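Long-range contact in naphthalene dioxygenase large subunit (Rhodococcus sp., PDB 2B1X), which forms the large subunit of a Rieske-type dioxygenase, carrying an Fe2/S2 cluster and a separate iron(III) site: residues I81-V95 with S138-S150. Numbering follows the deposited sequence.
Sequences IRGHLNACRHRGMQV and SDWNLRPMPNLAS. With FES (Fe2/s2 (inorganic) cluster), chain H.
R89 and N141 meet where the first cluster-binding loop of the Rieske [2Fe-2S] domain lies against the chain leading into strand 147-151, and this is the tight part of the contact. The R89 side chain bends at chi2 and chi3 (-59° and -54°), folding back so that NH1 donates to N141 O at 2.7 Å, in the carbonyl plane and in the plane of the guanidinium. That flat group is sandwiched: CE3 of the W140 ring covers one face, the two planes tilted 53° apart, while CG of R143 covers the opposite face. Its other terminal nitrogen, NH2, forms a salt bridge with E392 of the second subunit. Two residues flanking R89 hold the cluster: C88 SG binds FE2 and H90 ND1 binds FE1, with C108 and H111 supplying the other protein ligands.

Further along, strand 81-85, at the edge of a four-stranded antiparallel sheet, takes up a single bridge, with H84 and P144 as a non-hydrogen-bonded antiparallel pair. L85 N donates to R143 O at 2.8 Å, and M145 N to G83 O at 2.9 Å, the latter reaching the carbonyl from above its plane. The H84 and L142 side chains cross at about a right angle in van der Waals packing, with L142 CD1 over one face of the H84 ring, 4.0 Å from H84 CG. On the exposed outer side of the bridge, P144 turns its CB away from the strand. L148 CD2 lies 3.6 Å from G83 N; beyond, the strands diverge, and I81 CG2 and L148 CD2 touch at 4.2 Å. Two waters bridge the segments. One joins L85 O and A87 O to R143 N; the H84 ring, whose NE2 hydrogen-bonds to N117 O, has the other in its plane, bonded to ND1 and donating to L142 O at 2.8 Å.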
loop_
_atom_site.group_PDB
_atom_site.type_symbol
_atom_site.label_atom_id
_atom_site.label_comp_id
_atom_site.label_asym_id
_atom_site.label_seq_id
_atom_site.Cartn_x
_atom_site.Cartn_y
_atom_site.Cartn_z
ATOM N N ILE A 81 37.911 8.147 -6.383
ATOM C CA ILE A 81 36.493 8.114 -6.027
ATOM C C ILE A 81 35.717 7.992 -7.319
ATOM O O ILE A 81 35.926 8.783 -8.232
ATOM C CB ILE A 81 36.019 9.386 -5.256
ATOM C CG1 ILE A 81 36.787 9.577 -3.941
ATOM C CG2 ILE A 81 34.485 9.332 -5.022
ATOM C CD1 ILE A 81 36.651 8.466 -2.945
ATOM N N ARG A 82 34.820 7.004 -7.356
ATOM C CA ARG A 82 33.964 6.707 -8.493
ATOM C C ARG A 82 32.515 6.776 -8.095
ATOM O O ARG A 82 32.187 6.555 -6.926
ATOM C CB ARG A 82 34.214 5.280 -8.988
ATOM C CG ARG A 82 35.631 5.015 -9.357
ATOM C CD ARG A 82 35.986 5.540 -10.726
ATOM N NE ARG A 82 37.392 5.332 -11.071
ATOM C CZ ARG A 82 37.839 5.309 -12.322
ATOM N NH1 ARG A 82 36.980 5.469 -13.340
ATOM N NH2 ARG A 82 39.138 5.119 -12.562
ATOM N N GLY A 83 31.669 7.077 -9.081
ATOM C CA GLY A 83 30.230 6.964 -8.991
ATOM C C GLY A 83 29.756 6.203 -10.228
ATOM O O GLY A 83 29.908 6.697 -11.338
ATOM N N HIS A 84 29.215 4.996 -10.013
ATOM C CA HIS A 84 28.776 4.097 -11.075
ATOM C C HIS A 84 27.295 3.865 -10.985
ATOM O O HIS A 84 26.815 3.468 -9.927
ATOM C CB HIS A 84 29.360 2.692 -10.877
ATOM C CG HIS A 84 30.840 2.631 -10.716
ATOM N ND1 HIS A 84 31.723 3.080 -11.687
ATOM C CD2 HIS A 84 31.597 2.096 -9.732
ATOM C CE1 HIS A 84 32.959 2.868 -11.275
ATOM N NE2 HIS A 84 32.908 2.251 -10.107
ATOM N N LEU A 85 26.562 4.012 -12.087
ATOM C CA LEU A 85 25.171 3.606 -12.110
ATOM C C LEU A 85 25.073 2.118 -11.766
ATOM O O LEU A 85 25.750 1.271 -12.388
ATOM C CB LEU A 85 24.519 3.887 -13.493
ATOM C CG LEU A 85 23.031 3.500 -13.630
ATOM C CD1 LEU A 85 22.181 4.502 -12.849
ATOM C CD2 LEU A 85 22.596 3.452 -15.121
ATOM N N ASN A 86 24.220 1.783 -10.797
ATOM C CA ASN A 86 24.136 0.419 -10.293
ATOM C C ASN A 86 23.248 -0.485 -11.153
ATOM O O ASN A 86 22.253 -1.066 -10.679
ATOM C CB ASN A 86 23.669 0.428 -8.846
ATOM C CG ASN A 86 23.789 -0.933 -8.187
ATOM O OD1 ASN A 86 24.495 -1.808 -8.676
ATOM N ND2 ASN A 86 23.059 -1.127 -7.084
ATOM N N ALA A 87 23.637 -0.616 -12.414
ATOM C CA ALA A 87 22.819 -1.249 -13.441
ATOM C C ALA A 87 23.775 -1.870 -14.414
ATOM O O ALA A 87 24.491 -1.156 -15.114
ATOM C CB ALA A 87 21.913 -0.212 -14.146
ATOM N N CYS A 88 23.796 -3.202 -14.455
ATOM C CA CYS A 88 24.600 -3.959 -15.398
ATOM C C CYS A 88 24.278 -3.521 -16.826
ATOM O O CYS A 88 23.119 -3.231 -17.150
ATOM C CB CYS A 88 24.314 -5.461 -15.226
ATOM S SG CYS A 88 25.328 -6.532 -16.287
ATOM N N ARG A 89 25.301 -3.453 -17.672
ATOM C CA ARG A 89 25.172 -2.940 -19.026
ATOM C C ARG A 89 24.500 -3.953 -19.950
ATOM O O ARG A 89 24.126 -3.616 -21.056
ATOM C CB ARG A 89 26.568 -2.585 -19.582
ATOM C CG ARG A 89 27.267 -1.414 -18.827
ATOM C CD ARG A 89 26.482 -0.099 -18.827
ATOM N NE ARG A 89 26.114 0.321 -20.182
ATOM C CZ ARG A 89 26.900 1.019 -21.014
ATOM N NH1 ARG A 89 28.142 1.371 -20.661
ATOM N NH2 ARG A 89 26.450 1.355 -22.227
ATOM N N HIS A 90 24.367 -5.186 -19.478
ATOM C CA HIS A 90 23.828 -6.280 -20.267
ATOM C C HIS A 90 22.300 -6.206 -20.224
ATOM O O HIS A 90 21.694 -5.771 -21.217
ATOM C CB HIS A 90 24.395 -7.618 -19.776
ATOM C CG HIS A 90 23.895 -8.810 -20.541
ATOM N ND1 HIS A 90 23.342 -9.910 -19.921
ATOM C CD2 HIS A 90 23.851 -9.069 -21.871
ATOM C CE1 HIS A 90 22.993 -10.798 -20.836
ATOM N NE2 HIS A 90 23.282 -10.308 -22.028
ATOM N N ARG A 91 21.701 -6.562 -19.079
ATOM C CA ARG A 91 20.241 -6.479 -18.913
ATOM C C ARG A 91 19.809 -5.608 -17.728
ATOM O O ARG A 91 18.676 -5.737 -17.257
ATOM C CB ARG A 91 19.612 -7.893 -18.814
ATOM C CG ARG A 91 18.147 -8.007 -19.327
ATOM C CD ARG A 91 18.044 -7.901 -20.847
ATOM N NE ARG A 91 18.417 -9.187 -21.418
ATOM C CZ ARG A 91 19.475 -9.404 -22.190
ATOM N NH1 ARG A 91 20.242 -8.385 -22.564
ATOM N NH2 ARG A 91 19.730 -10.653 -22.629
ATOM N N GLY A 92 20.715 -4.782 -17.191
ATOM C CA GLY A 92 20.334 -3.777 -16.191
ATOM C C GLY A 92 20.204 -4.232 -14.735
ATOM O O GLY A 92 19.643 -3.487 -13.915
ATOM N N MET A 93 20.673 -5.448 -14.407
ATOM C CA MET A 93 20.580 -5.884 -13.003
ATOM C C MET A 93 21.476 -5.060 -12.074
ATOM O O MET A 93 22.519 -4.583 -12.509
ATOM C CB MET A 93 20.883 -7.383 -12.815
ATOM C CG MET A 93 20.179 -7.827 -11.476
ATOM S SD MET A 93 20.404 -9.467 -11.018
ATOM C CE MET A 93 20.310 -9.254 -9.244
ATOM N N GLN A 94 21.058 -4.863 -10.819
ATOM C CA GLN A 94 21.948 -4.283 -9.796
ATOM C C GLN A 94 23.162 -5.188 -9.644
ATOM O O GLN A 94 23.003 -6.411 -9.478
ATOM C CB GLN A 94 21.274 -4.185 -8.449
ATOM C CG GLN A 94 20.150 -3.187 -8.377
ATOM C CD GLN A 94 19.378 -3.367 -7.104
ATOM O OE1 GLN A 94 18.693 -4.385 -6.931
ATOM N NE2 GLN A 94 19.505 -2.407 -6.197
ATOM N N VAL A 95 24.363 -4.610 -9.743
ATOM C CA VAL A 95 25.596 -5.383 -9.555
ATOM C C VAL A 95 26.034 -5.306 -8.088
ATOM O O VAL A 95 27.028 -5.913 -7.667
ATOM C CB VAL A 95 26.723 -4.927 -10.514
ATOM C CG1 VAL A 95 26.274 -5.191 -11.975
ATOM C CG2 VAL A 95 27.095 -3.445 -10.309
ATOM N N SER A 138 35.401 -2.481 -23.255
ATOM C CA SER A 138 35.503 -1.065 -22.859
ATOM C C SER A 138 34.318 -0.201 -23.331
ATOM O O SER A 138 34.146 0.919 -22.866
ATOM C CB SER A 138 36.856 -0.422 -23.260
ATOM O OG SER A 138 37.193 -0.674 -24.613
ATOM N N ASP A 139 33.528 -0.708 -24.271
ATOM C CA ASP A 139 32.258 -0.060 -24.625
ATOM C C ASP A 139 31.121 -0.343 -23.637
ATOM O O ASP A 139 30.080 0.305 -23.679
ATOM C CB ASP A 139 31.809 -0.449 -26.023
ATOM C CG ASP A 139 32.593 0.276 -27.101
ATOM O OD1 ASP A 139 32.468 -0.083 -28.300
ATOM O OD2 ASP A 139 33.357 1.215 -26.838
ATOM N N TRP A 140 31.328 -1.304 -22.747
ATOM C CA TRP A 140 30.284 -1.695 -21.803
ATOM C C TRP A 140 30.707 -1.661 -20.340
ATOM O O TRP A 140 30.287 -2.528 -19.550
ATOM C CB TRP A 140 29.706 -3.055 -22.207
ATOM C CG TRP A 140 29.307 -2.996 -23.665
ATOM C CD1 TRP A 140 30.053 -3.387 -24.725
ATOM C CD2 TRP A 140 28.103 -2.426 -24.210
ATOM N NE1 TRP A 140 29.395 -3.112 -25.897
ATOM C CE2 TRP A 140 28.206 -2.502 -25.615
ATOM C CE3 TRP A 140 26.967 -1.817 -23.650
ATOM C CZ2 TRP A 140 27.197 -2.058 -26.469
ATOM C CZ3 TRP A 140 25.952 -1.380 -24.506
ATOM C CH2 TRP A 140 26.075 -1.505 -25.892
ATOM N N ASN A 141 31.477 -0.628 -19.976
ATOM C CA ASN A 141 31.808 -0.335 -18.581
ATOM C C ASN A 141 30.551 0.160 -17.872
ATOM O O ASN A 141 29.599 0.583 -18.530
ATOM C CB ASN A 141 32.920 0.731 -18.490
ATOM C CG ASN A 141 34.250 0.243 -19.103
ATOM O OD1 ASN A 141 34.440 -0.965 -19.317
ATOM N ND2 ASN A 141 35.174 1.185 -19.377
ATOM N N LEU A 142 30.546 0.114 -16.546
ATOM C CA LEU A 142 29.435 0.693 -15.788
ATOM C C LEU A 142 29.346 2.169 -16.147
ATOM O O LEU A 142 30.389 2.856 -16.304
ATOM C CB LEU A 142 29.677 0.527 -14.272
ATOM C CG LEU A 142 29.648 -0.914 -13.733
ATOM C CD1 LEU A 142 29.974 -0.940 -12.223
ATOM C CD2 LEU A 142 28.319 -1.622 -14.012
ATOM N N ARG A 143 28.117 2.662 -16.282
ATOM C CA ARG A 143 27.919 4.075 -16.651
ATOM C C ARG A 143 28.312 5.020 -15.524
ATOM O O ARG A 143 27.770 4.940 -14.424
ATOM C CB ARG A 143 26.487 4.363 -17.089
ATOM C CG ARG A 143 26.067 3.582 -18.306
ATOM C CD ARG A 143 24.615 3.819 -18.689
ATOM N NE ARG A 143 24.425 5.161 -19.256
ATOM C CZ ARG A 143 23.271 5.796 -19.264
ATOM N NH1 ARG A 143 22.203 5.218 -18.728
ATOM N NH2 ARG A 143 23.182 7.001 -19.819
ATOM N N PRO A 144 29.232 5.934 -15.810
ATOM C CA PRO A 144 29.677 6.887 -14.802
ATOM C C PRO A 144 28.570 7.902 -14.511
ATOM O O PRO A 144 27.738 8.194 -15.385
ATOM C CB PRO A 144 30.879 7.591 -15.474
ATOM C CG PRO A 144 31.139 6.913 -16.752
ATOM C CD PRO A 144 29.896 6.142 -17.115
ATOM N N MET A 145 28.535 8.377 -13.276
ATOM C CA MET A 145 27.862 9.644 -12.949
ATOM C C MET A 145 28.406 10.704 -13.926
ATOM O O MET A 145 29.616 10.884 -14.010
ATOM C CB MET A 145 28.216 10.034 -11.508
ATOM C CG MET A 145 27.682 11.404 -11.031
ATOM S SD MET A 145 25.847 11.342 -10.991
ATOM C CE MET A 145 25.700 10.344 -9.471
ATOM N N PRO A 146 27.530 11.363 -14.686
ATOM C CA PRO A 146 27.958 12.323 -15.707
ATOM C C PRO A 146 28.858 13.405 -15.139
ATOM O O PRO A 146 29.816 13.763 -15.785
ATOM C CB PRO A 146 26.632 12.908 -16.210
ATOM C CG PRO A 146 25.639 11.798 -15.987
ATOM C CD PRO A 146 26.059 11.187 -14.668
ATOM N N ASN A 147 28.547 13.917 -13.950
ATOM C CA ASN A 147 29.419 14.858 -13.287
ATOM C C ASN A 147 29.606 14.466 -11.809
ATOM O O ASN A 147 28.633 14.325 -11.069
ATOM C CB ASN A 147 28.862 16.285 -13.433
ATOM C CG ASN A 147 29.699 17.148 -14.344
ATOM O OD1 ASN A 147 30.903 17.254 -14.167
ATOM N ND2 ASN A 147 29.067 17.786 -15.299
ATOM N N LEU A 148 30.855 14.262 -11.404
ATOM C CA LEU A 148 31.146 13.879 -10.024
ATOM C C LEU A 148 32.258 14.749 -9.472
ATOM O O LEU A 148 33.267 14.968 -10.143
ATOM C CB LEU A 148 31.563 12.403 -9.934
ATOM C CG LEU A 148 31.789 11.766 -8.541
ATOM C CD1 LEU A 148 30.491 11.386 -7.846
ATOM C CD2 LEU A 148 32.696 10.509 -8.652
ATOM N N ALA A 149 32.088 15.234 -8.248
ATOM C CA ALA A 149 33.094 16.107 -7.630
ATOM C C ALA A 149 32.957 16.120 -6.124
ATOM O O ALA A 149 31.953 15.686 -5.573
ATOM C CB ALA A 149 33.006 17.569 -8.177
ATOM N N SER A 150 33.984 16.656 -5.478
ATOM C CA SER A 150 34.088 16.749 -4.042
ATOM C C SER A 150 34.367 18.199 -3.615
ATOM O O SER A 150 35.131 18.915 -4.279
ATOM C CB SER A 150 35.274 15.893 -3.600
ATOM O OG SER A 150 34.873 15.010 -2.575
HETATM FE FE1 FES H . 23.301 -10.135 -17.850
HETATM FE FE2 FES H . 24.225 -8.537 -15.805
HETATM S S1 FES H . 25.272 -10.234 -16.781
HETATM S S2 FES H . 22.185 -8.570 -16.729
HETATM O O HOH W 1 31.715 4.242 -14.207
HETATM O O HOH W 2 25.834 1.152 -15.275
#